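Local coordinates for putative GGDEF domain protein (Pseudomonas aeruginosa, PDB 7E6G) that probably acts as a diguanylate cyclase, joining two GTP molecules into cyclic di-GMP with release of diphosphate, with magnesium as cofactor, at residues Gln40-Arg43 and Leu44-Ala48; Leu26-Ala29 and Leu30-Arg34; Gln55-Ala58 and Arg59-Leu63. One frame throughout, in Å; residues are numbered along the deposited sequence.

All three contacts lie on one long helix, 27-102, contact 2 taking in Leu26 just ahead of its first turn, and they follow one another along the chain as contact 2, contact 1, contact 3. The centres of contacts 2 and 1 lie about 21 Å apart and those of contacts 1 and 3 about 23 Å. The centres of contacts 2 and 3 lie about 44 Å apart, so the spacing is additive, as along a rod. Their centres lie about 89, 69 and 48 Å from the centre of the chain, on the arm far from the magnesium and nucleotide site. Each touches the second subunit, consistent with the arm taking part in dimerisation; contact 1 also meets one chain of another protein and contact 3 two.

Contact 1: residues Gln40-Arg43 and Leu44-Ala48; sequences QLVR and LERIA
Arg43 meets both Ile47 and Arg46, one turn further along the helix. Its CD rests 3.9 Å from CD1 of Ile47, and its guanidinium crosses that of Arg46 at a slant. With CG anti to the backbone N (chi1 167°), the Arg43 chain bends at chi2 and chi3, which carries the head forward beside the following turn. The two guanidinium planes stand 53° apart, and Arg43 NE lies in the plane of the Arg46 group, at its edge. An acidic side chain on a chain of another protein forms a salt bridge with Arg43 and probably offsets the gathered positive charge; Arg46 has a long, weak ion pair to that chain. Val42 CG1 covers one face of the Arg46 guanidinium, 4.3 Å from NH2. On another flank the extended Glu45 chain brings OE1 to 3.9 Å from CG of Leu41, while Leu41 CD1 and Leu44 CD2 are 4.3 Å apart. Four consecutive i to i+4 bonds fix these positions, from Leu44 N to Gln40 O at 2.9 Å through Ile47 N to Arg43 O at 3.0 Å. This turn of helix 27-102 forms part of a helix-to-helix subunit interface: Leu44 and Ile47 pack on Leu44 of the second subunit, and Gln40 hydrogen-bonds to Ser37 and Glu5 there, the latter on that subunit's helix 3-17.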
loop_
_atom_site.group_PDB
_atom_site.type_symbol
_atom_site.label_atom_id
_atom_site.label_comp_id
_atom_site.label_asym_id
_atom_site.label_seq_id
_atom_site.Cartn_x
_atom_site.Cartn_y
_atom_site.Cartn_z
ATOM N N GLN A 40 46.199 30.363 -18.004
ATOM C CA GLN A 40 45.312 29.380 -18.617
ATOM C C GLN A 40 45.019 28.245 -17.650
ATOM O O GLN A 40 43.895 27.743 -17.589
ATOM C CB GLN A 40 45.923 28.837 -19.912
ATOM C CG GLN A 40 45.965 29.835 -21.064
ATOM C CD GLN A 40 46.835 29.371 -22.245
ATOM O OE1 GLN A 40 47.576 28.365 -22.170
ATOM N NE2 GLN A 40 46.756 30.120 -23.342
ATOM N N LEU A 41 46.017 27.839 -16.867
ATOM C CA LEU A 41 45.798 26.768 -15.904
ATOM C C LEU A 41 44.811 27.202 -14.835
ATOM O O LEU A 41 43.942 26.421 -14.421
ATOM C CB LEU A 41 47.124 26.346 -15.272
ATOM C CG LEU A 41 47.142 24.955 -14.633
ATOM C CD1 LEU A 41 46.460 23.938 -15.537
ATOM C CD2 LEU A 41 48.555 24.515 -14.323
ATOM N N VAL A 42 44.934 28.448 -14.373
ATOM C CA VAL A 42 43.992 28.947 -13.374
ATOM C C VAL A 42 42.582 28.976 -13.957
ATOM O O VAL A 42 41.607 28.595 -13.298
ATOM C CB VAL A 42 44.450 30.330 -12.862
ATOM C CG1 VAL A 42 43.332 31.043 -12.132
ATOM C CG2 VAL A 42 45.649 30.180 -11.955
ATOM N N ARG A 43 42.462 29.409 -15.211
ATOM C CA ARG A 43 41.174 29.425 -15.894
ATOM C C ARG A 43 40.568 28.024 -15.957
ATOM O O ARG A 43 39.368 27.835 -15.709
ATOM C CB ARG A 43 41.365 30.035 -17.288
ATOM C CG ARG A 43 40.240 29.883 -18.322
ATOM C CD ARG A 43 38.811 30.020 -17.779
ATOM N NE ARG A 43 38.578 31.177 -16.916
ATOM C CZ ARG A 43 38.598 32.445 -17.318
ATOM N NH1 ARG A 43 38.370 33.418 -16.437
ATOM N NH2 ARG A 43 38.839 32.743 -18.592
ATOM N N LEU A 44 41.395 27.021 -16.254
ATOM C CA LEU A 44 40.908 25.645 -16.327
ATOM C C LEU A 44 40.432 25.155 -14.959
ATOM O O LEU A 44 39.359 24.542 -14.836
ATOM C CB LEU A 44 42.015 24.747 -16.886
ATOM C CG LEU A 44 42.239 24.631 -18.416
ATOM C CD1 LEU A 44 41.987 25.932 -19.195
ATOM C CD2 LEU A 44 43.645 24.106 -18.743
ATOM N N GLU A 45 41.116 25.412 -13.909
ATOM C CA GLU A 45 40.715 25.031 -12.619
ATOM C C GLU A 45 39.525 25.727 -12.172
ATOM O O GLU A 45 38.794 25.197 -11.498
ATOM C CB GLU A 45 41.841 25.173 -11.687
ATOM C CG GLU A 45 42.833 24.116 -11.963
ATOM C CD GLU A 45 44.182 24.340 -11.364
ATOM O OE1 GLU A 45 45.067 23.537 -11.617
ATOM O OE2 GLU A 45 44.364 25.292 -10.624
ATOM N N ARG A 46 39.357 26.926 -12.569
ATOM C CA ARG A 46 38.202 27.649 -12.220
ATOM C C ARG A 46 37.040 27.066 -12.883
ATOM O O ARG A 46 36.065 27.067 -12.351
ATOM C CB ARG A 46 38.330 29.143 -12.538
ATOM C CG ARG A 46 37.459 30.085 -11.721
ATOM C CD ARG A 46 37.260 31.504 -12.227
ATOM N NE ARG A 46 38.204 32.480 -11.715
ATOM C CZ ARG A 46 39.188 32.972 -12.447
ATOM N NH1 ARG A 46 39.328 32.586 -13.691
ATOM N NH2 ARG A 46 40.044 33.839 -11.948
ATOM N N ILE A 47 37.160 26.612 -14.079
ATOM C CA ILE A 47 36.061 26.085 -14.762
ATOM C C ILE A 47 35.531 24.911 -14.054
ATOM O O ILE A 47 34.429 24.746 -13.958
ATOM C CB ILE A 47 36.417 25.657 -16.166
ATOM C CG1 ILE A 47 36.573 26.830 -17.060
ATOM C CG2 ILE A 47 35.291 24.934 -16.781
ATOM C CD1 ILE A 47 37.130 26.575 -18.403
ATOM N N ALA A 48 36.379 24.083 -13.597
ATOM C CA ALA A 48 36.075 22.947 -12.900
ATOM C C ALA A 48 35.492 23.152 -11.637
ATOM O O ALA A 48 34.859 22.357 -11.256
ATOM C CB ALA A 48 37.295 22.197 -12.715
#

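Contact 2: residues Leu26-Ala29 and Leu30-Arg34; sequences LHQA and LARLR
Gln28 and Arg32 come together through bends in both chains: Gln28 sets CG anti to the backbone N (chi1 -151°) and turns at chi2, while Arg32 keeps CG beside its own N (chi1 -70°) and turns at chi3. The result brings Gln28 NE2 to 3.9 Å from Arg32 CD and places that amide nitrogen at the edge of the guanidinium, near its plane. The amide and guanidinium planes are 75° apart, so the two groups do not stack. Nearer the backbone, the aliphatic part of Arg32 lies against the preceding turn, its CG 3.4 Å from Gln28 O. This is the opening of helix 27-102. The first bond of its i to i+4 ladder, Leu30 N to Leu26 O, is weak at 3.3 Å; the next, Ala31 N to His27 O, measures 3.1 Å. Helix 3-17 of the same chain runs beside this turn, giving a helical hairpin that, paired with the second subunit's, is consistent with a four-helix bundle. Within the hairpin Leu30 and Ala31 touch Leu16, and Arg34 forms salt bridges with Asp9 and Asp13. The His27 ring end is held by a hydrogen bond from NE2 to Leu16 O. The second subunit covers other flanks of the turn: Leu26 packs on its Leu15, Ala29 on its Ile12 and Leu33 on its Leu33.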
loop_
_atom_site.group_PDB
_atom_site.type_symbol
_atom_site.label_atom_id
_atom_site.label_comp_id
_atom_site.label_asym_id
_atom_site.label_seq_id
_atom_site.Cartn_x
_atom_site.Cartn_y
_atom_site.Cartn_z
ATOM N N LEU A 26 64.872 35.304 -26.895
ATOM C CA LEU A 26 63.847 34.448 -26.465
ATOM C C LEU A 26 63.580 34.364 -25.048
ATOM O O LEU A 26 62.786 33.670 -24.715
ATOM C CB LEU A 26 64.080 33.072 -26.974
ATOM C CG LEU A 26 64.245 32.653 -28.383
ATOM C CD1 LEU A 26 64.232 31.214 -28.502
ATOM C CD2 LEU A 26 63.333 33.252 -29.298
ATOM N N HIS A 27 64.287 35.050 -24.217
ATOM C CA HIS A 27 64.086 35.046 -22.818
ATOM C C HIS A 27 62.854 35.652 -22.292
ATOM O O HIS A 27 62.110 35.097 -21.685
ATOM C CB HIS A 27 65.231 35.748 -22.240
ATOM C CG HIS A 27 65.268 35.712 -20.773
ATOM N ND1 HIS A 27 64.842 36.738 -20.011
ATOM C CD2 HIS A 27 65.648 34.763 -19.927
ATOM C CE1 HIS A 27 64.901 36.405 -18.765
ATOM N NE2 HIS A 27 65.419 35.227 -18.682
ATOM N N GLN A 28 62.605 36.801 -22.745
ATOM C CA GLN A 28 61.495 37.594 -22.417
ATOM C C GLN A 28 60.241 36.983 -22.948
ATOM O O GLN A 28 59.306 37.186 -22.466
ATOM C CB GLN A 28 61.776 39.019 -22.810
ATOM C CG GLN A 28 61.130 40.120 -22.045
ATOM C CD GLN A 28 60.212 40.954 -22.930
ATOM O OE1 GLN A 28 59.923 42.078 -22.646
ATOM N NE2 GLN A 28 59.808 40.410 -24.028
ATOM N N ALA A 29 60.271 36.351 -24.058
ATOM C CA ALA A 29 59.239 35.609 -24.629
ATOM C C ALA A 29 58.855 34.437 -23.834
ATOM O O ALA A 29 57.797 34.215 -23.713
ATOM C CB ALA A 29 59.715 35.220 -25.944
ATOM N N LEU A 30 59.769 33.697 -23.320
ATOM C CA LEU A 30 59.523 32.603 -22.491
ATOM C C LEU A 30 58.998 32.973 -21.224
ATOM O O LEU A 30 58.335 32.254 -20.698
ATOM C CB LEU A 30 60.679 31.696 -22.364
ATOM C CG LEU A 30 60.496 30.496 -21.521
ATOM C CD1 LEU A 30 59.677 29.425 -22.046
ATOM C CD2 LEU A 30 61.737 29.868 -21.191
ATOM N N ALA A 31 59.415 34.040 -20.637
ATOM C CA ALA A 31 58.811 34.520 -19.392
ATOM C C ALA A 31 57.338 34.863 -19.600
ATOM O O ALA A 31 56.463 34.469 -18.802
ATOM C CB ALA A 31 59.581 35.736 -18.859
ATOM N N ARG A 32 57.045 35.583 -20.690
ATOM C CA ARG A 32 55.668 35.961 -20.977
ATOM C C ARG A 32 54.805 34.734 -21.208
ATOM O O ARG A 32 53.682 34.649 -20.701
ATOM C CB ARG A 32 55.619 36.893 -22.184
ATOM C CG ARG A 32 56.182 38.243 -21.872
ATOM C CD ARG A 32 56.272 39.108 -23.095
ATOM N NE ARG A 32 54.955 39.392 -23.634
ATOM C CZ ARG A 32 54.718 40.332 -24.534
ATOM N NH1 ARG A 32 55.720 41.078 -24.991
ATOM N NH2 ARG A 32 53.482 40.517 -24.976
ATOM N N LEU A 33 55.330 33.746 -21.921
ATOM C CA LEU A 33 54.494 32.600 -22.239
ATOM C C LEU A 33 54.311 31.687 -21.030
ATOM O O LEU A 33 53.226 31.128 -20.834
ATOM C CB LEU A 33 55.052 31.849 -23.439
ATOM C CG LEU A 33 54.156 30.694 -23.864
ATOM C CD1 LEU A 33 53.152 31.145 -24.893
ATOM C CD2 LEU A 33 55.050 29.678 -24.453
ATOM N N ARG A 34 55.338 31.533 -20.191
ATOM C CA ARG A 34 55.145 30.776 -18.956
ATOM C C ARG A 34 54.070 31.423 -18.086
ATOM O O ARG A 34 53.191 30.739 -17.530
ATOM C CB ARG A 34 56.463 30.677 -18.191
ATOM C CG ARG A 34 56.341 29.908 -16.890
ATOM C CD ARG A 34 56.589 30.803 -15.698
ATOM N NE ARG A 34 57.466 30.152 -14.729
ATOM C CZ ARG A 34 58.541 30.716 -14.189
ATOM N NH1 ARG A 34 58.887 31.960 -14.496
ATOM N NH2 ARG A 34 59.269 30.028 -13.327
#

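Contact 3: residues Gln55-Ala58 and Arg59-Leu63; sequences QSMA and REQNL
Gln55 O accepts the backbone N-H of Arg59 at 2.9 Å, the shortest of four successive i to i+4 bonds here, with an N-H...O angle of 148°. Three further steps continue the ladder, among them Gln61 N to Met57 O at 3.1 Å, the straightest at 169°, and Asn62 N to Ala58 O at 3.0 Å. Outside this backbone, Met57 and Gln61 lie side by side and point the same way. The amide end of Gln61 runs outward beside Met57, NE2 3.9 Å from Met57 CG, and the aliphatic part of Gln61 lies near Met57 O. Gln61 achieves this by setting CG beside its backbone N (chi1 -63°) and then extending the chain. On another flank, CB of Glu60 lies near the O atoms of Ser56 and Met57, and Glu60 OE2 forms a salt bridge with a basic side chain on a chain of another protein. The Arg59 head leads away from the earlier turn; Leu63 CD1 lies 3.8 Å above one face of its guanidinium, offset toward the rim. NH2 of Arg59 forms a salt bridge with an acidic side chain on a second chain of another protein, and NH1 bonds to that chain's backbone. Thus the turn lies in the rod of helix 27-102, in contact with two chains of another protein, while Gln55 packs on Gln55 and Asn62 hydrogen-bonds to Asn62 of the second subunit's equivalent helix.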
loop_
_atom_site.group_PDB
_atom_site.type_symbol
_atom_site.label_atom_id
_atom_site.label_comp_id
_atom_site.label_asym_id
_atom_site.label_seq_id
_atom_site.Cartn_x
_atom_site.Cartn_y
_atom_site.Cartn_z
ATOM N N GLN A 55 27.135 21.041 -9.734
ATOM C CA GLN A 55 26.751 19.652 -9.503
ATOM C C GLN A 55 26.487 19.371 -8.030
ATOM O O GLN A 55 25.646 18.523 -7.712
ATOM C CB GLN A 55 27.823 18.720 -10.048
ATOM C CG GLN A 55 28.113 18.989 -11.493
ATOM C CD GLN A 55 29.212 18.117 -12.033
ATOM O OE1 GLN A 55 29.448 17.017 -11.536
ATOM N NE2 GLN A 55 29.928 18.624 -13.030
ATOM N N SER A 56 27.182 20.071 -7.125
ATOM C CA SER A 56 26.878 19.958 -5.703
ATOM C C SER A 56 25.476 20.469 -5.408
ATOM O O SER A 56 24.724 19.851 -4.642
ATOM C CB SER A 56 27.910 20.735 -4.889
ATOM O OG SER A 56 28.090 20.169 -3.605
ATOM N N MET A 57 25.116 21.606 -6.013
ATOM C CA MET A 57 23.769 22.158 -5.871
ATOM C C MET A 57 22.705 21.163 -6.330
ATOM O O MET A 57 21.734 20.870 -5.603
ATOM C CB MET A 57 23.682 23.452 -6.677
ATOM C CG MET A 57 22.376 24.203 -6.575
ATOM S SD MET A 57 22.514 25.870 -7.280
ATOM C CE MET A 57 22.605 25.525 -9.046
ATOM N N ALA A 58 22.871 20.638 -7.550
ATOM C CA ALA A 58 21.924 19.660 -8.077
ATOM C C ALA A 58 21.882 18.398 -7.224
ATOM O O ALA A 58 20.806 17.817 -7.018
ATOM C CB ALA A 58 22.273 19.320 -9.525
ATOM N N ARG A 59 22.956 18.013 -6.667
ATOM C CA ARG A 59 22.924 16.903 -5.836
ATOM C C ARG A 59 22.216 17.058 -4.587
ATOM O O ARG A 59 21.545 16.240 -4.191
ATOM C CB ARG A 59 24.317 16.491 -5.617
ATOM C CG ARG A 59 24.642 15.938 -4.309
ATOM C CD ARG A 59 24.753 14.519 -4.544
ATOM N NE ARG A 59 25.694 14.000 -3.617
ATOM C CZ ARG A 59 25.856 12.728 -3.423
ATOM N NH1 ARG A 59 26.724 12.353 -2.532
ATOM N NH2 ARG A 59 25.098 11.877 -4.100
ATOM N N GLU A 60 22.336 18.165 -3.985
ATOM C CA GLU A 60 21.711 18.445 -2.789
ATOM C C GLU A 60 20.245 18.409 -3.044
ATOM O O GLU A 60 19.568 17.861 -2.373
ATOM C CB GLU A 60 22.145 19.837 -2.508
ATOM C CG GLU A 60 22.325 20.312 -1.098
ATOM C CD GLU A 60 23.149 21.609 -0.918
ATOM O OE1 GLU A 60 23.380 21.937 0.245
ATOM O OE2 GLU A 60 23.601 22.304 -1.837
ATOM N N GLN A 61 19.771 18.998 -4.065
ATOM C CA GLN A 61 18.354 18.970 -4.433
ATOM C C GLN A 61 17.860 17.534 -4.617
ATOM O O GLN A 61 16.798 17.151 -4.097
ATOM C CB GLN A 61 18.126 19.793 -5.701
ATOM C CG GLN A 61 18.449 21.282 -5.528
ATOM C CD GLN A 61 18.435 22.092 -6.840
ATOM O OE1 GLN A 61 18.293 21.534 -7.938
ATOM N NE2 GLN A 61 18.578 23.420 -6.719
ATOM N N ASN A 62 18.642 16.714 -5.318
ATOM C CA ASN A 62 18.220 15.346 -5.597
ATOM C C ASN A 62 18.171 14.497 -4.324
ATOM O O ASN A 62 17.284 13.643 -4.168
ATOM C CB ASN A 62 19.159 14.724 -6.631
ATOM C CG ASN A 62 18.861 13.269 -6.878
ATOM O OD1 ASN A 62 19.523 12.386 -6.325
ATOM N ND2 ASN A 62 17.855 13.002 -7.712
ATOM N N LEU A 63 19.121 14.702 -3.409
ATOM C CA LEU A 63 19.079 13.962 -2.153
ATOM C C LEU A 63 17.879 14.378 -1.312
ATOM O O LEU A 63 17.283 13.537 -0.625
ATOM C CB LEU A 63 20.381 14.144 -1.376
ATOM C CG LEU A 63 21.653 13.537 -1.980
ATOM C CD1 LEU A 63 22.866 13.810 -1.086
ATOM C CD2 LEU A 63 21.509 12.040 -2.248
#